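Long-range contacts in hypothetical protein PH1819 (Pyrococcus horikoshii, PDB 2EEN), which probably binds and processes triphosphate-containing substrates with the help of divalent metal ions, as CYTH-family relatives do, although its own activity is unknown: residues E3-Y9 against F133-L139; V116-I122 against K152-L157; F15-R19 against I122-E126; T45-I51 against L64-K70. The contacts are given in a common frame with arbitrary orientation. Residues are numbered along the deposited sequence.

Interaction 1. Residues E3-Y9 against F133-L139; sequences EVELKGY and FIEIETL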
loop_
_atom_site.group_PDB
_atom_site.type_symbol
_atom_site.label_atom_id
_atom_site.label_comp_id
_atom_site.label_asym_id
_atom_site.label_seq_id
_atom_site.Cartn_x
_atom_site.Cartn_y
_atom_site.Cartn_z
ATOM N N GLU A 3 7.328 18.509 -1.319
ATOM C CA GLU A 3 6.951 19.124 -0.057
ATOM C C GLU A 3 8.244 19.550 0.618
ATOM O O GLU A 3 8.987 18.726 1.153
ATOM C CB GLU A 3 6.202 18.127 0.831
ATOM C CG GLU A 3 5.672 18.734 2.122
ATOM C CD GLU A 3 4.916 17.730 2.974
ATOM O OE1 GLU A 3 4.822 16.549 2.571
ATOM O OE2 GLU A 3 4.413 18.126 4.048
ATOM N N VAL A 4 8.533 20.839 0.550
ATOM C CA VAL A 4 9.733 21.363 1.171
ATOM C C VAL A 4 9.488 21.403 2.666
ATOM O O VAL A 4 8.484 21.949 3.126
ATOM C CB VAL A 4 10.036 22.778 0.660
ATOM C CG1 VAL A 4 11.264 23.337 1.355
ATOM C CG2 VAL A 4 10.229 22.741 -0.854
ATOM N N GLU A 5 10.395 20.819 3.434
ATOM C CA GLU A 5 10.226 20.813 4.872
ATOM C C GLU A 5 11.516 21.092 5.618
ATOM O O GLU A 5 12.589 20.602 5.249
ATOM C CB GLU A 5 9.642 19.472 5.332
ATOM C CG GLU A 5 9.474 19.359 6.845
ATOM C CD GLU A 5 8.604 18.182 7.259
ATOM O OE1 GLU A 5 7.369 18.257 7.071
ATOM O OE2 GLU A 5 9.153 17.182 7.768
ATOM N N LEU A 6 11.390 21.903 6.658
ATOM C CA LEU A 6 12.500 22.260 7.526
ATOM C C LEU A 6 12.059 21.983 8.950
ATOM O O LEU A 6 10.882 22.123 9.284
ATOM C CB LEU A 6 12.852 23.745 7.404
ATOM C CG LEU A 6 13.488 24.261 6.122
ATOM C CD1 LEU A 6 13.805 25.741 6.302
ATOM C CD2 LEU A 6 14.751 23.483 5.821
ATOM N N LYS A 7 13.007 21.593 9.790
ATOM C CA LYS A 7 12.713 21.301 11.180
ATOM C C LYS A 7 13.766 21.919 12.076
ATOM O O LYS A 7 14.944 21.975 11.720
ATOM C CB LYS A 7 12.675 19.785 11.403
ATOM C CG LYS A 7 12.513 19.370 12.863
ATOM C CD LYS A 7 12.148 17.891 12.995
ATOM C CE LYS A 7 13.293 16.971 12.601
ATOM N NZ LYS A 7 12.862 15.536 12.646
ATOM N N GLY A 8 13.332 22.382 13.240
ATOM C CA GLY A 8 14.245 22.967 14.197
ATOM C C GLY A 8 13.885 22.522 15.598
ATOM O O GLY A 8 12.765 22.074 15.847
ATOM N N TYR A 9 14.839 22.604 16.516
ATOM C CA TYR A 9 14.558 22.239 17.893
ATOM C C TYR A 9 13.750 23.389 18.461
ATOM O O TYR A 9 13.954 24.542 18.072
ATOM C CB TYR A 9 15.856 22.057 18.690
ATOM C CG TYR A 9 16.594 20.795 18.333
ATOM C CD1 TYR A 9 17.323 20.701 17.149
ATOM C CD2 TYR A 9 16.521 19.671 19.153
ATOM C CE1 TYR A 9 17.960 19.521 16.786
ATOM C CE2 TYR A 9 17.151 18.483 18.798
ATOM C CZ TYR A 9 17.865 18.416 17.615
ATOM O OH TYR A 9 18.474 17.239 17.246
ATOM N N PHE A 133 9.956 20.156 18.989
ATOM C CA PHE A 133 10.495 20.553 17.695
ATOM C C PHE A 133 9.456 21.405 16.995
ATOM O O PHE A 133 8.288 21.440 17.389
ATOM C CB PHE A 133 10.771 19.349 16.795
ATOM C CG PHE A 133 11.876 18.468 17.278
ATOM C CD1 PHE A 133 11.675 17.621 18.359
ATOM C CD2 PHE A 133 13.111 18.476 16.646
ATOM C CE1 PHE A 133 12.695 16.793 18.812
ATOM C CE2 PHE A 133 14.146 17.648 17.091
ATOM C CZ PHE A 133 13.932 16.803 18.175
ATOM N N ILE A 134 9.899 22.094 15.955
ATOM C CA ILE A 134 9.005 22.903 15.156
ATOM C C ILE A 134 9.330 22.601 13.704
ATOM O O ILE A 134 10.496 22.565 13.300
ATOM C CB ILE A 134 9.165 24.413 15.435
ATOM C CG1 ILE A 134 8.178 25.190 14.553
ATOM C CG2 ILE A 134 10.604 24.856 15.186
ATOM C CD1 ILE A 134 8.034 26.642 14.922
ATOM N N GLU A 135 8.293 22.337 12.925
ATOM C CA GLU A 135 8.484 22.046 11.521
ATOM C C GLU A 135 7.700 23.054 10.714
ATOM O O GLU A 135 6.746 23.654 11.212
ATOM C CB GLU A 135 8.007 20.629 11.186
ATOM C CG GLU A 135 8.965 19.535 11.651
ATOM C CD GLU A 135 8.577 18.150 11.152
ATOM O OE1 GLU A 135 7.958 18.050 10.071
ATOM O OE2 GLU A 135 8.910 17.153 11.829
ATOM N N ILE A 136 8.143 23.264 9.485
ATOM C CA ILE A 136 7.466 24.163 8.568
ATOM C C ILE A 136 7.541 23.515 7.194
ATOM O O ILE A 136 8.546 22.889 6.837
ATOM C CB ILE A 136 8.105 25.574 8.556
ATOM C CG1 ILE A 136 7.217 26.525 7.745
ATOM C CG2 ILE A 136 9.527 25.516 7.991
ATOM C CD1 ILE A 136 7.541 27.997 7.964
ATOM N N GLU A 137 6.467 23.639 6.427
ATOM C CA GLU A 137 6.425 23.035 5.107
ATOM C C GLU A 137 5.597 23.816 4.112
ATOM O O GLU A 137 4.690 24.568 4.480
ATOM C CB GLU A 137 5.848 21.626 5.197
ATOM C CG GLU A 137 4.490 21.593 5.881
ATOM C CD GLU A 137 3.645 20.411 5.458
ATOM O OE1 GLU A 137 3.061 20.464 4.354
ATOM O OE2 GLU A 137 3.564 19.430 6.225
ATOM N N THR A 138 5.921 23.614 2.841
ATOM C CA THR A 138 5.208 24.241 1.742
ATOM C C THR A 138 5.501 23.416 0.502
ATOM O O THR A 138 6.555 22.783 0.407
ATOM C CB THR A 138 5.663 25.691 1.507
ATOM O OG1 THR A 138 4.794 26.306 0.543
ATOM C CG2 THR A 138 7.099 25.727 0.987
ATOM N N LEU A 139 4.568 23.414 -0.442
ATOM C CA LEU A 139 4.739 22.654 -1.672
ATOM C C LEU A 139 5.299 23.507 -2.798
ATOM O O LEU A 139 5.016 24.701 -2.890
ATOM C CB LEU A 139 3.403 22.048 -2.109
ATOM C CG LEU A 139 2.748 21.071 -1.130
ATOM C CD1 LEU A 139 1.434 20.572 -1.706
ATOM C CD2 LEU A 139 3.691 19.907 -0.861
#
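Segments 3-9 and 133-139 are neighbouring antiparallel strands, their axes 4.5 Å apart at closest approach and 164° apart in direction. Val4, Leu6 and Gly8 face Thr138, Ile136 and Ile134 in hydrogen-bonded pairs, each joined by two bonds (Val4 N to Thr138 O 2.8 Å, Leu6 N to Ile136 O 3.0 Å). Glu5-Glu137 and Lys7-Glu135 alternate between them, and Glu3-Leu139 and Tyr9-Phe133 end the ladder, all non-hydrogen-bonded pairs. Alternation sends Val4, Leu6, Ile134 and Ile136 to one face, where branched apolar groups suit packing against helix 146-160; Leu6 CB lies 3.8 Å from Ile136 CG2.

Glu3, Glu5 and Lys7 on the other face form the ExExK signature of the CYTH family, whose strands, in characterised relatives, build a tunnel that binds triphosphates. Beside them on the same face lie Glu135 and Glu137. Glu3 OE2 is 2.7 Å from Glu137 OE2, so one acid probably holds a proton; the acceptors Glu5 OE2 and Glu135 OE1 are also 2.7 Å apart. The cluster is consistent with the metal-binding carboxylates of relatives. Lys7 NZ stays 4.3 Å from Glu135 OE2, beyond a salt bridge, and bonds instead to Arg168 O while making a cation-pi contact with Tyr170. At the strand end the Tyr9 and Phe133 rings meet obliquely, centroids 4.8 Å apart, and Tyr9 OH reaches Glu166.

Interaction 2. Residues V116-I122 against K152-L157; sequences VEKGVTI and KLEKIL
A helix lying on the outer wall of the CYTH barrel is the arrangement here: residues 152-157 of helix 146-160 pack over the beta hairpin formed by strands 102-117 and 120-127. The axes of strand 120-122 and helix 152-157 come within 10.8 Å and cross at -38°, so the two run roughly the same way. The hairpin reverses in a type II turn from Glu117 to Val120. Gly119, at phi 75° and psi 8°, takes the positive-phi position that glycine tolerates best, and Val120 N bonds to Glu117 O at 2.9 Å. Val116 and Glu117 both face Val120 as a classic beta bulge: Val116 N lies 3.0 Å from Val120 O, while Glu117 N bonds weakly to it at 3.4 Å.

Ile156 is central. Its m, t side chain sends CD1 to within 4.0 Å of Val116 CG1 and 4.3 Å of Val120 CG1, and its CG2 to 4.0 Å from Ile122 CD1. Val120 (t) and Ile122 (m, t), two residues apart, both point toward the helix, and their branched side chains fill the space beneath the helix. Val120 CG1 touches Leu153 CD1 at 4.2 Å; Ile122 CD1 touches Leu157 CD2 at 4.2 Å. At the solvent edge Glu117 (p, t) meets Lys152 (t, t, t, p) in a salt bridge, OE2 to NZ 2.7 Å, the OE2 position less certain.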
loop_
_atom_site.group_PDB
_atom_site.type_symbol
_atom_site.label_atom_id
_atom_site.label_comp_id
_atom_site.label_asym_id
_atom_site.label_seq_id
_atom_site.Cartn_x
_atom_site.Cartn_y
_atom_site.Cartn_z
ATOM N N VAL A 116 0.441 29.621 8.386
ATOM C CA VAL A 116 1.396 30.725 8.279
ATOM C C VAL A 116 0.984 31.640 7.140
ATOM O O VAL A 116 0.778 32.841 7.332
ATOM C CB VAL A 116 2.816 30.201 8.027
ATOM C CG1 VAL A 116 3.779 31.364 7.780
ATOM C CG2 VAL A 116 3.265 29.400 9.224
ATOM N N GLU A 117 0.888 31.064 5.950
ATOM C CA GLU A 117 0.452 31.794 4.772
ATOM C C GLU A 117 -0.083 30.774 3.792
ATOM O O GLU A 117 -0.102 29.581 4.087
ATOM C CB GLU A 117 1.585 32.629 4.168
ATOM C CG GLU A 117 2.890 31.919 3.962
ATOM C CD GLU A 117 3.985 32.888 3.548
ATOM O OE1 GLU A 117 4.416 33.711 4.388
ATOM O OE2 GLU A 117 4.399 32.838 2.376
ATOM N N LYS A 118 -0.543 31.221 2.635
ATOM C CA LYS A 118 -1.114 30.274 1.703
ATOM C C LYS A 118 -0.133 29.165 1.366
ATOM O O LYS A 118 0.965 29.417 0.875
ATOM C CB LYS A 118 -1.564 30.976 0.429
ATOM C CG LYS A 118 -2.294 30.044 -0.515
ATOM C CD LYS A 118 -2.846 30.787 -1.714
ATOM C CE LYS A 118 -3.573 29.839 -2.641
ATOM N NZ LYS A 118 -2.634 28.872 -3.269
ATOM N N GLY A 119 -0.535 27.936 1.659
ATOM C CA GLY A 119 0.308 26.798 1.355
ATOM C C GLY A 119 1.491 26.598 2.277
ATOM O O GLY A 119 2.334 25.745 2.006
ATOM N N VAL A 120 1.565 27.372 3.355
ATOM C CA VAL A 120 2.669 27.230 4.306
ATOM C C VAL A 120 2.112 26.959 5.693
ATOM O O VAL A 120 1.299 27.735 6.211
ATOM C CB VAL A 120 3.545 28.483 4.366
ATOM C CG1 VAL A 120 4.719 28.240 5.309
ATOM C CG2 VAL A 120 4.053 28.832 2.964
ATOM N N THR A 121 2.557 25.856 6.287
ATOM C CA THR A 121 2.087 25.456 7.600
ATOM C C THR A 121 3.232 25.181 8.566
ATOM O O THR A 121 4.280 24.680 8.174
ATOM C CB THR A 121 1.225 24.174 7.494
ATOM O OG1 THR A 121 0.161 24.397 6.561
ATOM C CG2 THR A 121 0.632 23.806 8.849
ATOM N N ILE A 122 3.011 25.513 9.830
ATOM C CA ILE A 122 3.995 25.272 10.876
ATOM C C ILE A 122 3.408 24.276 11.860
ATOM O O ILE A 122 2.220 24.325 12.165
ATOM C CB ILE A 122 4.329 26.571 11.639
ATOM C CG1 ILE A 122 5.477 27.290 10.941
ATOM C CG2 ILE A 122 4.685 26.263 13.102
ATOM C CD1 ILE A 122 5.740 28.659 11.508
ATOM N N LYS A 152 12.887 30.789 2.211
ATOM C CA LYS A 152 11.688 31.438 2.719
ATOM C C LYS A 152 11.251 30.822 4.044
ATOM O O LYS A 152 10.955 31.531 5.007
ATOM C CB LYS A 152 10.568 31.305 1.693
ATOM C CG LYS A 152 9.242 31.841 2.150
ATOM C CD LYS A 152 8.172 31.479 1.147
ATOM C CE LYS A 152 6.840 32.036 1.563
ATOM N NZ LYS A 152 6.830 33.527 1.526
ATOM N N LEU A 153 11.212 29.497 4.092
ATOM C CA LEU A 153 10.796 28.816 5.310
ATOM C C LEU A 153 11.806 28.946 6.441
ATOM O O LEU A 153 11.429 29.074 7.607
ATOM C CB LEU A 153 10.506 27.341 5.019
ATOM C CG LEU A 153 9.055 27.018 4.633
ATOM C CD1 LEU A 153 8.536 27.992 3.583
ATOM C CD2 LEU A 153 8.983 25.585 4.121
ATOM N N GLU A 154 13.092 28.923 6.102
ATOM C CA GLU A 154 14.111 29.054 7.126
ATOM C C GLU A 154 13.965 30.427 7.770
ATOM O O GLU A 154 14.091 30.565 8.981
ATOM C CB GLU A 154 15.515 28.909 6.534
ATOM C CG GLU A 154 16.583 28.734 7.598
ATOM C CD GLU A 154 17.986 28.695 7.030
ATOM O OE1 GLU A 154 18.207 27.984 6.025
ATOM O OE2 GLU A 154 18.874 29.364 7.599
ATOM N N LYS A 155 13.685 31.440 6.952
ATOM C CA LYS A 155 13.517 32.795 7.469
ATOM C C LYS A 155 12.349 32.874 8.447
ATOM O O LYS A 155 12.457 33.480 9.512
ATOM C CB LYS A 155 13.301 33.793 6.325
ATOM C CG LYS A 155 13.078 35.222 6.804
ATOM C CD LYS A 155 13.103 36.213 5.650
ATOM C CE LYS A 155 13.198 37.638 6.168
ATOM N NZ LYS A 155 13.321 38.629 5.064
ATOM N N ILE A 156 11.229 32.250 8.093
ATOM C CA ILE A 156 10.057 32.255 8.961
ATOM C C ILE A 156 10.378 31.636 10.321
ATOM O O ILE A 156 10.026 32.190 11.361
ATOM C CB ILE A 156 8.887 31.496 8.306
ATOM C CG1 ILE A 156 8.392 32.275 7.085
ATOM C CG2 ILE A 156 7.756 31.308 9.302
ATOM C CD1 ILE A 156 7.424 31.505 6.226
ATOM N N LEU A 157 11.055 30.492 10.316
ATOM C CA LEU A 157 11.408 29.838 11.571
ATOM C C LEU A 157 12.411 30.640 12.397
ATOM O O LEU A 157 12.272 30.743 13.615
ATOM C CB LEU A 157 11.960 28.436 11.310
ATOM C CG LEU A 157 10.889 27.443 10.860
ATOM C CD1 LEU A 157 11.483 26.050 10.786
ATOM C CD2 LEU A 157 9.723 27.481 11.842
#

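Interaction 3. Residues F15-R19 against I122-E126; sequences FEKVR and ITLDE
Phe15 lays one face of its ring over Leu124, a CH-pi contact in which Leu124 CB stands 3.7 Å from the ring centroid and only 10° off its normal. The pair fixes helix 12-19 to the outer side of the CYTH barrel, across strand 120-127. Helix 15-19 and strand 122-126 run obliquely antiparallel (146°, signed crossing -146°), axes 9.6 Å apart at closest approach; the closest alpha carbons, of Phe15 and Leu124, are 6.4 Å apart. Side chains alternate along the extended strand, so Ile122 and Leu124 point toward the helix while Thr123 and Asp125 point away, Asp125 binding Arg111 and Tyr170.

Leu124 (m, t) wedges between helix residues: its CD2 lies 3.8 Å from Phe15 CD1 and 3.8 Å from Val18 CG2. Val18, one turn on and compact, places CG1 4.1 Å from Ile122 CG2. Arg19 closes the side, CG 4.3 Å from Leu124 CD1, its NE paired with Glu112. Phe15 (chi1 m, chi2 24°) brings CZ, at its ring edge, 3.4 Å from Asp125 O.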
loop_
_atom_site.group_PDB
_atom_site.type_symbol
_atom_site.label_atom_id
_atom_site.label_comp_id
_atom_site.label_asym_id
_atom_site.label_seq_id
_atom_site.Cartn_x
_atom_site.Cartn_y
_atom_site.Cartn_z
ATOM N N PHE A 15 7.136 27.755 21.018
ATOM C CA PHE A 15 5.758 27.281 20.939
ATOM C C PHE A 15 4.774 28.417 21.212
ATOM O O PHE A 15 3.824 28.619 20.456
ATOM C CB PHE A 15 5.530 26.142 21.941
ATOM C CG PHE A 15 5.930 24.780 21.424
ATOM C CD1 PHE A 15 6.870 24.649 20.408
ATOM C CD2 PHE A 15 5.366 23.627 21.965
ATOM C CE1 PHE A 15 7.244 23.391 19.937
ATOM C CE2 PHE A 15 5.733 22.364 21.503
ATOM C CZ PHE A 15 6.676 22.246 20.484
ATOM N N GLU A 16 5.007 29.163 22.288
ATOM C CA GLU A 16 4.117 30.263 22.634
ATOM C C GLU A 16 4.087 31.352 21.576
ATOM O O GLU A 16 3.025 31.903 21.280
ATOM C CB GLU A 16 4.517 30.888 23.970
ATOM C CG GLU A 16 3.454 30.751 25.045
ATOM C CD GLU A 16 2.099 31.278 24.605
ATOM O OE1 GLU A 16 1.999 32.475 24.258
ATOM O OE2 GLU A 16 1.127 30.492 24.609
ATOM N N LYS A 17 5.252 31.665 21.015
ATOM C CA LYS A 17 5.344 32.704 19.998
ATOM C C LYS A 17 4.510 32.311 18.786
ATOM O O LYS A 17 3.835 33.144 18.184
ATOM C CB LYS A 17 6.807 32.933 19.601
ATOM C CG LYS A 17 7.022 34.172 18.741
ATOM C CD LYS A 17 8.479 34.585 18.607
ATOM C CE LYS A 17 8.618 35.902 17.856
ATOM N NZ LYS A 17 10.059 36.186 17.623
ATOM N N VAL A 18 4.534 31.032 18.439
ATOM C CA VAL A 18 3.745 30.573 17.312
ATOM C C VAL A 18 2.260 30.720 17.614
ATOM O O VAL A 18 1.484 31.157 16.762
ATOM C CB VAL A 18 4.053 29.100 16.987
ATOM C CG1 VAL A 18 2.963 28.516 16.109
ATOM C CG2 VAL A 18 5.399 29.008 16.290
ATOM N N ARG A 19 1.862 30.362 18.831
ATOM C CA ARG A 19 0.457 30.446 19.213
ATOM C C ARG A 19 -0.056 31.880 19.195
ATOM O O ARG A 19 -1.244 32.120 18.958
ATOM C CB ARG A 19 0.242 29.839 20.601
ATOM C CG ARG A 19 0.621 28.372 20.708
ATOM C CD ARG A 19 0.087 27.762 21.994
ATOM N NE ARG A 19 0.554 26.394 22.190
ATOM C CZ ARG A 19 1.624 26.064 22.906
ATOM N NH1 ARG A 19 2.344 27.005 23.505
ATOM N NH2 ARG A 19 1.976 24.793 23.020
ATOM N N ILE A 122 3.011 25.513 9.830
ATOM C CA ILE A 122 3.995 25.272 10.876
ATOM C C ILE A 122 3.408 24.276 11.860
ATOM O O ILE A 122 2.220 24.325 12.165
ATOM C CB ILE A 122 4.329 26.571 11.639
ATOM C CG1 ILE A 122 5.477 27.290 10.941
ATOM C CG2 ILE A 122 4.685 26.263 13.102
ATOM C CD1 ILE A 122 5.740 28.659 11.508
ATOM N N THR A 123 4.232 23.365 12.360
ATOM C CA THR A 123 3.729 22.425 13.341
ATOM C C THR A 123 4.593 22.450 14.583
ATOM O O THR A 123 5.818 22.548 14.500
ATOM C CB THR A 123 3.679 20.988 12.786
ATOM O OG1 THR A 123 4.998 20.555 12.422
ATOM C CG2 THR A 123 2.781 20.941 11.567
ATOM N N LEU A 124 3.942 22.406 15.738
ATOM C CA LEU A 124 4.659 22.377 17.003
ATOM C C LEU A 124 4.581 20.915 17.401
ATOM O O LEU A 124 3.497 20.395 17.661
ATOM C CB LEU A 124 3.966 23.246 18.047
ATOM C CG LEU A 124 3.753 24.706 17.651
ATOM C CD1 LEU A 124 3.211 25.456 18.856
ATOM C CD2 LEU A 124 5.064 25.320 17.161
ATOM N N ASP A 125 5.734 20.255 17.424
ATOM C CA ASP A 125 5.788 18.834 17.745
ATOM C C ASP A 125 6.354 18.519 19.118
ATOM O O ASP A 125 7.390 19.042 19.502
ATOM C CB ASP A 125 6.647 18.088 16.719
ATOM C CG ASP A 125 6.115 18.187 15.307
ATOM O OD1 ASP A 125 4.953 18.613 15.113
ATOM O OD2 ASP A 125 6.870 17.818 14.385
ATOM N N GLU A 126 5.658 17.658 19.855
ATOM C CA GLU A 126 6.128 17.201 21.162
ATOM C C GLU A 126 6.326 15.718 20.902
ATOM O O GLU A 126 5.367 14.954 20.891
ATOM C CB GLU A 126 5.061 17.402 22.237
ATOM C CG GLU A 126 5.506 16.972 23.622
ATOM C CD GLU A 126 6.599 17.863 24.185
ATOM O OE1 GLU A 126 6.319 19.054 24.438
ATOM O OE2 GLU A 126 7.735 17.379 24.374
#

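Interaction 4. Residues T45-I51 against L64-K70; sequences TDEALRI and LTYKGPK
Asp46 OD2 ties Lys70 twice, accepting from Lys70 N at 2.9 Å, almost linearly, and forming a salt bridge with Lys70 NZ at 2.9 Å; OD1 pairs with Arg78. Asp46 follows helix 42-45 with positive phi (61°, psi 41°), a left-handed conformation that Asp tolerates well, and its t side chain points toward segment 64-70. Tyr66 OH donates to Glu47 OE2 at 2.5 Å, while Glu47 OE1 takes Thr45 OG1 at 2.6 Å and a salt bridge from Arg40.

Beyond this, strands 48-56 and 59-70 form an antiparallel hairpin, axes 4.7 Å apart at 162°. Ala48-Lys67 and Arg50-Thr65 are hydrogen-bonded pairs (Ala48 N to Lys67 O 3.0 Å, Thr65 N to Arg50 O 2.8 Å); Leu49-Tyr66 and Ile51-Leu64 are non-hydrogen-bonded.

Leu49 (t, p), Ile51 (m, t) and Leu64 (t, p) share the outer face, Leu64 CD1 lying 3.8 Å from both Leu49 CD1 and Ile51 CG1. Apolar side chains suit it: helix 89-98 covers Leu49 and Ile51, and Leu95 of the second subunit Leu49, Leu64 and Tyr66. On the other face, where Tyr34 holds Arg50 and Glu82 holds Thr65, one water joins Arg50 NE (3.0 Å) to Thr65 OG1 (2.6 Å). Another accepts from Arg50 NH1 (3.0 Å) and Lys67 NZ (2.7 Å), like charges 4.2 Å apart; with Glu80 and Glu82 alongside, the cluster is merely consistent with an anion-binding surface, as in relatives.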
loop_
_atom_site.group_PDB
_atom_site.type_symbol
_atom_site.label_atom_id
_atom_site.label_comp_id
_atom_site.label_asym_id
_atom_site.label_seq_id
_atom_site.Cartn_x
_atom_site.Cartn_y
_atom_site.Cartn_z
ATOM N N THR A 45 20.243 3.805 2.102
ATOM C CA THR A 45 19.693 4.389 0.884
ATOM C C THR A 45 18.875 5.651 1.169
ATOM O O THR A 45 18.388 6.310 0.245
ATOM C CB THR A 45 18.807 3.376 0.155
ATOM O OG1 THR A 45 17.747 2.970 1.028
ATOM C CG2 THR A 45 19.620 2.152 -0.251
ATOM N N ASP A 46 18.741 5.974 2.450
ATOM C CA ASP A 46 18.012 7.149 2.913
ATOM C C ASP A 46 16.548 7.130 2.505
ATOM O O ASP A 46 15.972 8.145 2.117
ATOM C CB ASP A 46 18.691 8.427 2.412
ATOM C CG ASP A 46 18.185 9.669 3.116
ATOM O OD1 ASP A 46 17.755 9.564 4.285
ATOM O OD2 ASP A 46 18.238 10.761 2.509
ATOM N N GLU A 47 15.944 5.957 2.605
ATOM C CA GLU A 47 14.538 5.798 2.276
ATOM C C GLU A 47 13.779 5.507 3.561
ATOM O O GLU A 47 14.377 5.229 4.596
ATOM C CB GLU A 47 14.355 4.628 1.329
ATOM C CG GLU A 47 14.942 4.829 -0.031
ATOM C CD GLU A 47 14.901 3.549 -0.823
ATOM O OE1 GLU A 47 15.801 2.704 -0.633
ATOM O OE2 GLU A 47 13.956 3.372 -1.610
ATOM N N ALA A 48 12.454 5.575 3.499
ATOM C CA ALA A 48 11.638 5.282 4.665
ATOM C C ALA A 48 10.262 4.801 4.233
ATOM O O ALA A 48 9.765 5.162 3.165
ATOM C CB ALA A 48 11.498 6.524 5.552
ATOM N N LEU A 49 9.668 3.947 5.054
ATOM C CA LEU A 49 8.329 3.453 4.793
ATOM C C LEU A 49 7.671 3.492 6.155
ATOM O O LEU A 49 8.195 2.946 7.128
ATOM C CB LEU A 49 8.347 2.024 4.253
ATOM C CG LEU A 49 6.932 1.527 3.937
ATOM C CD1 LEU A 49 6.326 2.344 2.776
ATOM C CD2 LEU A 49 6.990 0.056 3.573
ATOM N N ARG A 50 6.523 4.144 6.228
ATOM C CA ARG A 50 5.863 4.300 7.507
ATOM C C ARG A 50 4.356 4.214 7.457
ATOM O O ARG A 50 3.736 4.517 6.440
ATOM C CB ARG A 50 6.282 5.664 8.073
ATOM C CG ARG A 50 5.309 6.365 9.006
ATOM C CD ARG A 50 5.667 7.856 9.120
ATOM N NE ARG A 50 4.940 8.692 8.161
ATOM C CZ ARG A 50 5.342 9.894 7.756
ATOM N NH1 ARG A 50 6.473 10.405 8.216
ATOM N NH2 ARG A 50 4.605 10.596 6.903
ATOM N N ILE A 51 3.771 3.741 8.549
ATOM C CA ILE A 51 2.325 3.746 8.657
ATOM C C ILE A 51 2.086 4.721 9.789
ATOM O O ILE A 51 2.625 4.560 10.889
ATOM C CB ILE A 51 1.727 2.387 9.022
ATOM C CG1 ILE A 51 1.696 1.506 7.774
ATOM C CG2 ILE A 51 0.307 2.580 9.552
ATOM C CD1 ILE A 51 1.230 0.098 8.017
ATOM N N LEU A 64 -0.085 5.384 4.719
ATOM C CA LEU A 64 1.084 4.572 4.411
ATOM C C LEU A 64 1.911 5.514 3.547
ATOM O O LEU A 64 1.445 5.988 2.509
ATOM C CB LEU A 64 0.695 3.327 3.612
ATOM C CG LEU A 64 1.861 2.520 3.032
ATOM C CD1 LEU A 64 2.776 2.029 4.147
ATOM C CD2 LEU A 64 1.312 1.331 2.262
ATOM N N THR A 65 3.136 5.788 3.976
ATOM C CA THR A 65 3.973 6.724 3.250
ATOM C C THR A 65 5.369 6.213 2.972
ATOM O O THR A 65 6.022 5.645 3.849
ATOM C CB THR A 65 4.103 8.036 4.045
ATOM O OG1 THR A 65 2.795 8.545 4.337
ATOM C CG2 THR A 65 4.893 9.073 3.260
ATOM N N TYR A 66 5.800 6.403 1.731
ATOM C CA TYR A 66 7.150 6.048 1.318
ATOM C C TYR A 66 7.851 7.376 1.134
ATOM O O TYR A 66 7.282 8.316 0.572
ATOM C CB TYR A 66 7.177 5.333 -0.033
ATOM C CG TYR A 66 8.566 5.277 -0.652
ATOM C CD1 TYR A 66 9.502 4.328 -0.240
ATOM C CD2 TYR A 66 8.951 6.202 -1.624
ATOM C CE1 TYR A 66 10.787 4.306 -0.779
ATOM C CE2 TYR A 66 10.227 6.190 -2.168
ATOM C CZ TYR A 66 11.141 5.239 -1.740
ATOM O OH TYR A 66 12.401 5.220 -2.284
ATOM N N LYS A 67 9.078 7.461 1.622
ATOM C CA LYS A 67 9.859 8.669 1.432
ATOM C C LYS A 67 11.157 8.314 0.729
ATOM O O LYS A 67 11.843 7.358 1.104
ATOM C CB LYS A 67 10.143 9.351 2.763
ATOM C CG LYS A 67 8.899 9.971 3.374
ATOM C CD LYS A 67 9.245 11.174 4.222
ATOM C CE LYS A 67 7.993 11.790 4.816
ATOM N NZ LYS A 67 8.300 13.073 5.502
ATOM N N GLY A 68 11.481 9.089 -0.298
ATOM C CA GLY A 68 12.697 8.858 -1.050
ATOM C C GLY A 68 13.854 9.566 -0.380
ATOM O O GLY A 68 13.682 10.193 0.665
ATOM N N PRO A 69 15.057 9.471 -0.961
ATOM C CA PRO A 69 16.260 10.105 -0.415
ATOM C C PRO A 69 16.127 11.623 -0.397
ATOM O O PRO A 69 15.415 12.202 -1.224
ATOM C CB PRO A 69 17.359 9.662 -1.383
ATOM C CG PRO A 69 16.822 8.394 -1.991
ATOM C CD PRO A 69 15.365 8.723 -2.189
ATOM N N LYS A 70 16.801 12.264 0.552
ATOM C CA LYS A 70 16.779 13.719 0.616
ATOM C C LYS A 70 17.473 14.198 -0.652
ATOM O O LYS A 70 18.492 13.635 -1.061
ATOM C CB LYS A 70 17.534 14.222 1.853
ATOM C CG LYS A 70 16.817 13.959 3.176
ATOM C CD LYS A 70 17.578 14.541 4.366
ATOM C CE LYS A 70 18.929 13.864 4.560
ATOM N NZ LYS A 70 18.791 12.396 4.780
HETATM O O HOH W 1 2.379 7.815 6.798
HETATM O O HOH W 2 6.310 13.309 7.351
#

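Overall arrangement
All four interactions use one antiparallel sheet, curled as in CYTH tunnels. Interactions 2 and 3 lie on the same side of the chain's centre, with 1 close to both: the centres of 1 and 2 are about 8 Å apart, and that of 3 lies about 12 Å from each. Strand 131-139 pairs with 120-127, Glu137 N probably bonding to Thr121 O at 3.0 Å; Thr138 OG1 also probably bonds to Gly119 O at 2.9 Å. Ile122 serves both helices of 2 and 3. Interaction 4 lies across the chain's centre from 2 and 3 (centres about 23 and 25 Å away). Nearest atoms of 1 and 4 are about 5 Å apart, consistent with both inner faces lining one cavity, as in CYTH relatives.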